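Local coordinates for protein protocadherin gamma-B3 (Homo sapiens, PDB 5K8R) that probably mediates calcium-dependent cell adhesion through antiparallel pairing of its first four cadherin repeats, and may help establish and maintain specific neuronal connections in the brain, at residues Glu322-Gln327 / Lys406-His411; Phe360-Val365 / Tyr388-Thr393. All coordinates share one frame; numbering follows the deposited sequence.

Contact 1 of 2, residues Glu322-Gln327 / Lys406-His411; sequences ESQHIQ and KTITLH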
ATOM      1  N   GLU A 322     -27.862  20.980 -73.664  1.00 42.40           N
ATOM      2  CA  GLU A 322     -28.916  20.318 -74.435  1.00 56.98           C
ATOM      3  C   GLU A 322     -28.281  19.289 -75.371  1.00 55.12           C
ATOM      4  O   GLU A 322     -28.183  19.474 -76.586  1.00 63.64           O
ATOM      5  CB  GLU A 322     -29.739  21.339 -75.208  1.00 64.54           C
ATOM      6  CG  GLU A 322     -30.427  22.381 -74.350  1.00 66.92           C
ATOM      7  CD  GLU A 322     -31.443  23.193 -75.131  1.00 76.07           C
ATOM      8  OE1 GLU A 322     -31.641  22.904 -76.331  1.00 75.11           O
ATOM      9  OE2 GLU A 322     -32.042  24.120 -74.546  1.00 72.02           O
ATOM     10  N   SER A 323     -27.842  18.184 -74.766  1.00 48.14           N
ATOM     11  CA  SER A 323     -27.154  17.107 -75.480  1.00 55.34           C
ATOM     12  C   SER A 323     -25.916  17.620 -76.211  1.00 62.49           C
ATOM     13  O   SER A 323     -25.525  17.074 -77.246  1.00 58.84           O
ATOM     14  CB  SER A 323     -28.097  16.395 -76.457  1.00 53.00           C
ATOM     15  OG  SER A 323     -29.268  15.940 -75.800  1.00 51.70           O
ATOM     16  N   GLN A 324     -25.299  18.676 -75.672  1.00 56.16           N
ATOM     17  CA  GLN A 324     -24.111  19.295 -76.261  1.00 40.89           C
ATOM     18  C   GLN A 324     -24.382  19.776 -77.686  1.00 43.11           C
ATOM     19  O   GLN A 324     -23.529  19.674 -78.569  1.00 41.75           O
ATOM     20  CB  GLN A 324     -22.915  18.341 -76.226  1.00 48.26           C
ATOM     21  CG  GLN A 324     -22.583  17.811 -74.840  1.00 50.54           C
ATOM     22  CD  GLN A 324     -21.399  16.864 -74.847  1.00 64.03           C
ATOM     23  OE1 GLN A 324     -20.802  16.608 -75.892  1.00 77.56           O
ATOM     24  NE2 GLN A 324     -21.054  16.339 -73.677  1.00 69.93           N
ATOM     25  N   HIS A 325     -25.581  20.311 -77.909  1.00 46.14           N
ATOM     26  CA  HIS A 325     -26.018  20.749 -79.227  1.00 51.62           C
ATOM     27  C   HIS A 325     -26.346  22.235 -79.208  1.00 40.20           C
ATOM     28  O   HIS A 325     -26.889  22.748 -78.225  1.00 40.01           O
ATOM     29  CB  HIS A 325     -27.245  19.959 -79.696  1.00 61.33           C
ATOM     30  CG  HIS A 325     -26.974  18.508 -79.943  1.00 77.17           C
ATOM     31  ND1 HIS A 325     -27.974  17.558 -79.968  1.00 81.25           N
ATOM     32  CD2 HIS A 325     -25.818  17.843 -80.182  1.00 82.19           C
ATOM     33  CE1 HIS A 325     -27.445  16.371 -80.208  1.00 86.97           C
ATOM     34  NE2 HIS A 325     -26.138  16.517 -80.342  1.00 85.83           N
ATOM     35  N   ILE A 326     -26.007  22.920 -80.298  1.00 37.75           N
ATOM     36  CA  ILE A 326     -26.341  24.327 -80.492  1.00 43.03           C
ATOM     37  C   ILE A 326     -26.817  24.505 -81.926  1.00 52.07           C
ATOM     38  O   ILE A 326     -26.155  24.048 -82.863  1.00 54.52           O
ATOM     39  CB  ILE A 326     -25.147  25.261 -80.217  1.00 39.23           C
ATOM     40  CG1 ILE A 326     -24.514  24.970 -78.856  1.00 34.01           C
ATOM     41  CG2 ILE A 326     -25.585  26.716 -80.287  1.00 31.84           C
ATOM     42  CD1 ILE A 326     -23.212  25.702 -78.642  1.00 38.80           C
ATOM     43  N   GLN A 327     -27.958  25.165 -82.101  1.00 36.36           N
ATOM     44  CA  GLN A 327     -28.420  25.519 -83.434  1.00 37.74           C
ATOM     45  C   GLN A 327     -27.666  26.746 -83.931  1.00 31.86           C
ATOM     46  O   GLN A 327     -27.447  27.702 -83.181  1.00 34.48           O
ATOM     47  CB  GLN A 327     -29.926  25.778 -83.432  1.00 39.68           C
ATOM     48  CG  GLN A 327     -30.758  24.534 -83.148  1.00 52.44           C
ATOM     49  CD  GLN A 327     -32.249  24.797 -83.226  1.00 84.12           C
ATOM     50  OE1 GLN A 327     -32.684  25.940 -83.365  1.00 98.13           O
ATOM     51  NE2 GLN A 327     -33.042  23.734 -83.138  1.00 88.01           N
ATOM     52  N   LYS A 406     -12.339  21.771 -67.051  1.00 41.72           N
ATOM     53  CA  LYS A 406     -13.250  20.800 -67.643  1.00 45.32           C
ATOM     54  C   LYS A 406     -13.659  21.297 -69.020  1.00 52.62           C
ATOM     55  O   LYS A 406     -14.122  22.432 -69.161  1.00 50.88           O
ATOM     56  CB  LYS A 406     -14.481  20.577 -66.758  1.00 44.40           C
ATOM     57  CG  LYS A 406     -15.412  19.485 -67.255  1.00 50.74           C
ATOM     58  CD  LYS A 406     -16.391  19.056 -66.174  1.00 62.89           C
ATOM     59  CE  LYS A 406     -15.683  18.312 -65.054  1.00 66.99           C
ATOM     60  NZ  LYS A 406     -15.076  17.038 -65.531  1.00 79.83           N
ATOM     61  N   THR A 407     -13.482  20.447 -70.028  1.00 53.66           N
ATOM     62  CA  THR A 407     -13.725  20.805 -71.419  1.00 47.46           C
ATOM     63  C   THR A 407     -14.927  20.034 -71.948  1.00 43.95           C
ATOM     64  O   THR A 407     -14.990  18.806 -71.818  1.00 39.53           O
ATOM     65  CB  THR A 407     -12.493  20.514 -72.280  1.00 41.69           C
ATOM     66  OG1 THR A 407     -11.390  21.304 -71.819  1.00 51.11           O
ATOM     67  CG2 THR A 407     -12.770  20.842 -73.739  1.00 41.27           C
ATOM     68  N   ILE A 408     -15.871  20.755 -72.546  1.00 40.61           N
ATOM     69  CA  ILE A 408     -17.061  20.167 -73.147  1.00 42.51           C
ATOM     70  C   ILE A 408     -17.075  20.518 -74.629  1.00 46.14           C
ATOM     71  O   ILE A 408     -16.683  21.624 -75.021  1.00 40.39           O
ATOM     72  CB  ILE A 408     -18.350  20.649 -72.447  1.00 41.47           C
ATOM     73  CG1 ILE A 408     -19.583  19.957 -73.036  1.00 47.34           C
ATOM     74  CG2 ILE A 408     -18.484  22.166 -72.529  1.00 32.51           C
ATOM     75  CD1 ILE A 408     -20.884  20.367 -72.383  1.00 50.83           C
ATOM     76  N   THR A 409     -17.506  19.567 -75.452  1.00 44.29           N
ATOM     77  CA  THR A 409     -17.612  19.762 -76.892  1.00 37.10           C
ATOM     78  C   THR A 409     -19.053  20.115 -77.238  1.00 36.58           C
ATOM     79  O   THR A 409     -19.970  19.334 -76.966  1.00 38.38           O
ATOM     80  CB  THR A 409     -17.168  18.512 -77.652  1.00 29.86           C
ATOM     81  OG1 THR A 409     -15.779  18.267 -77.402  1.00 40.11           O
ATOM     82  CG2 THR A 409     -17.384  18.694 -79.146  1.00 23.92           C
ATOM     83  N   LEU A 410     -19.245  21.287 -77.834  1.00 38.71           N
ATOM     84  CA  LEU A 410     -20.558  21.776 -78.233  1.00 42.74           C
ATOM     85  C   LEU A 410     -20.661  21.713 -79.751  1.00 55.09           C
ATOM     86  O   LEU A 410     -19.876  22.354 -80.458  1.00 63.13           O
ATOM     87  CB  LEU A 410     -20.778  23.203 -77.735  1.00 29.18           C
ATOM     88  CG  LEU A 410     -20.627  23.395 -76.226  1.00 43.10           C
ATOM     89  CD1 LEU A 410     -20.493  24.869 -75.889  1.00 51.15           C
ATOM     90  CD2 LEU A 410     -21.805  22.776 -75.488  1.00 30.61           C
ATOM     91  N   HIS A 411     -21.625  20.942 -80.245  1.00 38.89           N
ATOM     92  CA  HIS A 411     -21.800  20.744 -81.676  1.00 36.89           C
ATOM     93  C   HIS A 411     -22.765  21.777 -82.242  1.00 31.21           C
ATOM     94  O   HIS A 411     -23.752  22.143 -81.598  1.00 41.98           O
ATOM     95  CB  HIS A 411     -22.313  19.333 -81.961  1.00 38.11           C
ATOM     96  CG  HIS A 411     -21.485  18.253 -81.338  1.00 36.72           C
ATOM     97  ND1 HIS A 411     -20.346  17.751 -81.930  1.00 41.32           N
ATOM     98  CD2 HIS A 411     -21.628  17.583 -80.170  1.00 47.80           C
ATOM     99  CE1 HIS A 411     -19.824  16.817 -81.156  1.00 44.04           C
ATOM    100  NE2 HIS A 411     -20.582  16.695 -80.082  1.00 44.11           N
TER
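Ile326 and Leu410 meet beneath the backbones of two parallel strands, and their side chains form the tightly packed part of this contact. CD1 of Ile326 lies 3.6 Å from CB of Leu410 and touches its CD1 as well. With CG1 of Ile326 anti to its own carbonyl carbon (chi1 -51°) and CD1 extended beyond it, the branch crosses Leu410 obliquely. Both residues are buried and rest on Val336 of strand 335-342, in the interior of the domain. Above them the main chains are joined through His411, which uses both its N-H and its carbonyl. Its N donates to O of Gln324 over 2.8 Å, almost straight at 174°. Its O accepts from N of Ile326 at 2.7 Å, a more bent bond of 141°. Together the two bonds bracket His325, the residue paired with His411 in register.

Gln324 makes a second close-packed flank, its extended chain passing across Thr409 and Ile408: its CB sits 3.2 Å from O of Thr409, and its CG meets CD1 of the buried Ile408 at 3.9 Å. The hydroxyl of Thr409 turns elsewhere, to the side chain of Asn389 on the adjacent strand. Looser and more open to solvent is the pair of imidazoles on the outer face. CD2 of His325 and CD2 of His411 approach only to 4.2 Å, with no hydrogen bond between the rings, although the same CD2 of His411 comes within 3.2 Å of O of Gln324.

A short edge segment that follows a break after strand 316-321 and pairs in parallel with the last strand of the domain is the A'-G pairing of a cadherin repeat, here the fourth.

Contact 2 of 2, residues Phe360-Val365 / Tyr388-Thr393; sequences FPFKIV and YNVTIT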
ATOM      1  N   PHE A 360     -13.708  32.098 -77.872  1.00 58.40           N
ATOM      2  CA  PHE A 360     -14.906  31.483 -78.417  1.00 46.94           C
ATOM      3  C   PHE A 360     -16.010  32.513 -78.591  1.00 44.66           C
ATOM      4  O   PHE A 360     -15.988  33.578 -77.967  1.00 53.37           O
ATOM      5  CB  PHE A 360     -15.395  30.362 -77.493  1.00 52.01           C
ATOM      6  CG  PHE A 360     -14.348  29.336 -77.176  1.00 54.43           C
ATOM      7  CD1 PHE A 360     -13.941  28.422 -78.133  1.00 50.92           C
ATOM      8  CD2 PHE A 360     -13.776  29.281 -75.916  1.00 53.51           C
ATOM      9  CE1 PHE A 360     -12.977  27.476 -77.841  1.00 57.00           C
ATOM     10  CE2 PHE A 360     -12.815  28.337 -75.618  1.00 62.21           C
ATOM     11  CZ  PHE A 360     -12.413  27.434 -76.581  1.00 59.73           C
ATOM     12  N   PRO A 361     -17.004  32.230 -79.440  1.00 41.19           N
ATOM     13  CA  PRO A 361     -18.169  33.122 -79.530  1.00 43.98           C
ATOM     14  C   PRO A 361     -19.145  32.912 -78.382  1.00 45.45           C
ATOM     15  O   PRO A 361     -20.364  32.977 -78.575  1.00 33.91           O
ATOM     16  CB  PRO A 361     -18.793  32.742 -80.878  1.00 33.80           C
ATOM     17  CG  PRO A 361     -18.408  31.318 -81.069  1.00 30.61           C
ATOM     18  CD  PRO A 361     -17.034  31.179 -80.473  1.00 39.26           C
ATOM     19  N   PHE A 362     -18.621  32.658 -77.185  1.00 49.02           N
ATOM     20  CA  PHE A 362     -19.427  32.432 -75.995  1.00 40.92           C
ATOM     21  C   PHE A 362     -18.940  33.354 -74.881  1.00 37.96           C
ATOM     22  O   PHE A 362     -17.956  34.086 -75.032  1.00 41.10           O
ATOM     23  CB  PHE A 362     -19.371  30.962 -75.560  1.00 38.54           C
ATOM     24  CG  PHE A 362     -19.676  29.991 -76.667  1.00 48.86           C
ATOM     25  CD1 PHE A 362     -20.948  29.910 -77.208  1.00 45.97           C
ATOM     26  CD2 PHE A 362     -18.690  29.151 -77.159  1.00 50.55           C
ATOM     27  CE1 PHE A 362     -21.228  29.016 -78.226  1.00 36.81           C
ATOM     28  CE2 PHE A 362     -18.965  28.256 -78.175  1.00 48.17           C
ATOM     29  CZ  PHE A 362     -20.236  28.188 -78.708  1.00 32.71           C
ATOM     30  N   LYS A 363     -19.633  33.303 -73.746  1.00 44.22           N
ATOM     31  CA  LYS A 363     -19.393  34.220 -72.641  1.00 38.31           C
ATOM     32  C   LYS A 363     -20.070  33.696 -71.384  1.00 37.27           C
ATOM     33  O   LYS A 363     -21.240  33.307 -71.423  1.00 41.46           O
ATOM     34  CB  LYS A 363     -19.912  35.620 -72.985  1.00 37.29           C
ATOM     35  CG  LYS A 363     -19.829  36.620 -71.846  1.00 55.92           C
ATOM     36  CD  LYS A 363     -20.571  37.903 -72.191  1.00 56.07           C
ATOM     37  CE  LYS A 363     -22.050  37.640 -72.438  1.00 53.97           C
ATOM     38  NZ  LYS A 363     -22.811  38.892 -72.706  1.00 52.84           N
ATOM     39  N   ILE A 364     -19.346  33.683 -70.269  1.00 42.69           N
ATOM     40  CA  ILE A 364     -19.889  33.190 -69.009  1.00 32.89           C
ATOM     41  C   ILE A 364     -20.646  34.313 -68.313  1.00 38.41           C
ATOM     42  O   ILE A 364     -20.110  35.410 -68.107  1.00 39.75           O
ATOM     43  CB  ILE A 364     -18.771  32.633 -68.112  1.00 34.91           C
ATOM     44  CG1 ILE A 364     -18.254  31.307 -68.671  1.00 29.53           C
ATOM     45  CG2 ILE A 364     -19.267  32.453 -66.684  1.00 30.32           C
ATOM     46  CD1 ILE A 364     -17.216  30.638 -67.795  1.00 61.63           C
ATOM     47  N   VAL A 365     -21.898  34.044 -67.950  1.00 43.28           N
ATOM     48  CA  VAL A 365     -22.740  34.990 -67.229  1.00 38.08           C
ATOM     49  C   VAL A 365     -23.077  34.378 -65.878  1.00 37.82           C
ATOM     50  O   VAL A 365     -23.730  33.329 -65.811  1.00 48.54           O
ATOM     51  CB  VAL A 365     -24.019  35.332 -68.012  1.00 45.27           C
ATOM     52  CG1 VAL A 365     -24.891  36.289 -67.210  1.00 58.85           C
ATOM     53  CG2 VAL A 365     -23.671  35.929 -69.365  1.00 40.38           C
ATOM     54  N   TYR A 388     -17.228  23.351 -81.103  1.00 44.03           N
ATOM     55  CA  TYR A 388     -16.324  24.128 -80.267  1.00 41.29           C
ATOM     56  C   TYR A 388     -15.943  23.309 -79.043  1.00 46.88           C
ATOM     57  O   TYR A 388     -16.811  22.726 -78.387  1.00 47.67           O
ATOM     58  CB  TYR A 388     -16.964  25.448 -79.826  1.00 29.12           C
ATOM     59  CG  TYR A 388     -17.245  26.418 -80.949  1.00 28.67           C
ATOM     60  CD1 TYR A 388     -18.473  26.421 -81.596  1.00 31.20           C
ATOM     61  CD2 TYR A 388     -16.289  27.340 -81.353  1.00 16.60           C
ATOM     62  CE1 TYR A 388     -18.740  27.312 -82.620  1.00 39.72           C
ATOM     63  CE2 TYR A 388     -16.545  28.234 -82.377  1.00 19.77           C
ATOM     64  CZ  TYR A 388     -17.774  28.216 -83.005  1.00 28.83           C
ATOM     65  OH  TYR A 388     -18.039  29.101 -84.025  1.00 24.74           O
ATOM     66  N   ASN A 389     -14.649  23.269 -78.739  1.00 45.58           N
ATOM     67  CA  ASN A 389     -14.146  22.619 -77.530  1.00 43.33           C
ATOM     68  C   ASN A 389     -13.971  23.706 -76.475  1.00 40.64           C
ATOM     69  O   ASN A 389     -12.927  24.351 -76.386  1.00 38.92           O
ATOM     70  CB  ASN A 389     -12.847  21.873 -77.810  1.00 46.04           C
ATOM     71  CG  ASN A 389     -13.054  20.660 -78.695  1.00 45.38           C
ATOM     72  OD1 ASN A 389     -14.006  19.901 -78.515  1.00 47.24           O
ATOM     73  ND2 ASN A 389     -12.164  20.474 -79.662  1.00 34.84           N
ATOM     74  N   VAL A 390     -15.012  23.909 -75.673  1.00 44.69           N
ATOM     75  CA  VAL A 390     -15.040  24.978 -74.681  1.00 35.60           C
ATOM     76  C   VAL A 390     -14.446  24.458 -73.378  1.00 36.48           C
ATOM     77  O   VAL A 390     -14.945  23.487 -72.801  1.00 41.24           O
ATOM     78  CB  VAL A 390     -16.470  25.495 -74.468  1.00 35.27           C
ATOM     79  CG1 VAL A 390     -16.502  26.513 -73.342  1.00 37.06           C
ATOM     80  CG2 VAL A 390     -17.009  26.101 -75.754  1.00 34.19           C
ATOM     81  N   THR A 391     -13.383  25.110 -72.913  1.00 35.31           N
ATOM     82  CA  THR A 391     -12.703  24.741 -71.677  1.00 39.70           C
ATOM     83  C   THR A 391     -13.055  25.753 -70.595  1.00 36.22           C
ATOM     84  O   THR A 391     -12.786  26.949 -70.746  1.00 24.54           O
ATOM     85  CB  THR A 391     -11.188  24.680 -71.876  1.00 40.75           C
ATOM     86  OG1 THR A 391     -10.866  23.632 -72.799  1.00 56.22           O
ATOM     87  CG2 THR A 391     -10.489  24.414 -70.552  1.00 38.51           C
ATOM     88  N   ILE A 392     -13.654  25.270 -69.509  1.00 43.26           N
ATOM     89  CA  ILE A 392     -14.012  26.097 -68.364  1.00 41.63           C
ATOM     90  C   ILE A 392     -13.011  25.827 -67.251  1.00 47.33           C
ATOM     91  O   ILE A 392     -12.696  24.666 -66.957  1.00 45.22           O
ATOM     92  CB  ILE A 392     -15.448  25.807 -67.895  1.00 37.23           C
ATOM     93  CG1 ILE A 392     -16.437  26.007 -69.045  1.00 34.78           C
ATOM     94  CG2 ILE A 392     -15.813  26.695 -66.718  1.00 32.34           C
ATOM     95  CD1 ILE A 392     -16.469  27.418 -69.587  1.00 35.85           C
ATOM     96  N   THR A 393     -12.503  26.894 -66.636  1.00 40.13           N
ATOM     97  CA  THR A 393     -11.521  26.779 -65.567  1.00 36.64           C
ATOM     98  C   THR A 393     -12.074  27.384 -64.285  1.00 39.35           C
ATOM     99  O   THR A 393     -12.789  28.391 -64.320  1.00 40.50           O
ATOM    100  CB  THR A 393     -10.201  27.468 -65.939  1.00 44.89           C
ATOM    101  OG1 THR A 393     -10.446  28.846 -66.244  1.00 56.86           O
ATOM    102  CG2 THR A 393      -9.567  26.792 -67.145  1.00 47.12           C
TER
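Phe362 presents the edge of its ring to the face of Tyr388 in a T-shaped pair, with the planes at 85° and the centroids 5.2 Å apart. Traced outward, the tyrosine touches three consecutive residues. Its CB, 3.8 Å from CE2 of Phe362, lies in the plane of that phenyl ring. CG, set anti to the tyrosine's own carbonyl carbon (chi1 -65°), is thereby directed to the same CE2 and comes closer still. CD1 then meets CZ of Phe362, whereas CD2 meets CD of Pro361 and CD1 of Phe360. Farther out, CE2 of Tyr388 packs against CD of Pro361 at 3.5 Å, and CZ and OH both reach CG of that proline, tip to tip.

No hydrogen bond links the segments, because they belong to opposing sheets of the cadherin beta-sandwich and their axes stay 10.2 Å apart; side chains reaching from 360-365 bridge the gap, in part onto the backbone of 388-393. An alanine in place of Tyr388 would probably open a gap beside Pro361 and leave the edge of Phe362 without its aromatic face. Phe360 lies with one ring face over CA of Val390, and its CZ approaches O of Asn389 at 3.1 Å. CG2 of Val390 is in turn 3.8 Å from CD2 of Phe362. Farther along the strands, Ile364 and Ile392 reach toward each other and touch through their CD1 methyls at 3.8 Å.

How the contacts relate
Both contacts lie in the fourth cadherin repeat, their centres about 10 Å apart, and they share a sheet in which strands 403-413 and 387-396 are neighbours. Contact 1 adds an edge strand to that sheet through backbone hydrogen bonds; contact 2 spans to the opposite sheet by aromatic and aliphatic packing. Each has a buried flank, and these join where Leu410 packs on Val390. On the outer face the junction is polar instead, with a probable hydrogen bond between the hydroxyls of Thr407 and Thr391. Contact 1 also borders the dimer, since OE2 of Glu322, in the 322-327 segment, is hydrogen-bonded to the backbone N of Lys82 of the second subunit, whereas contact 2 touches no other chain of the assembly.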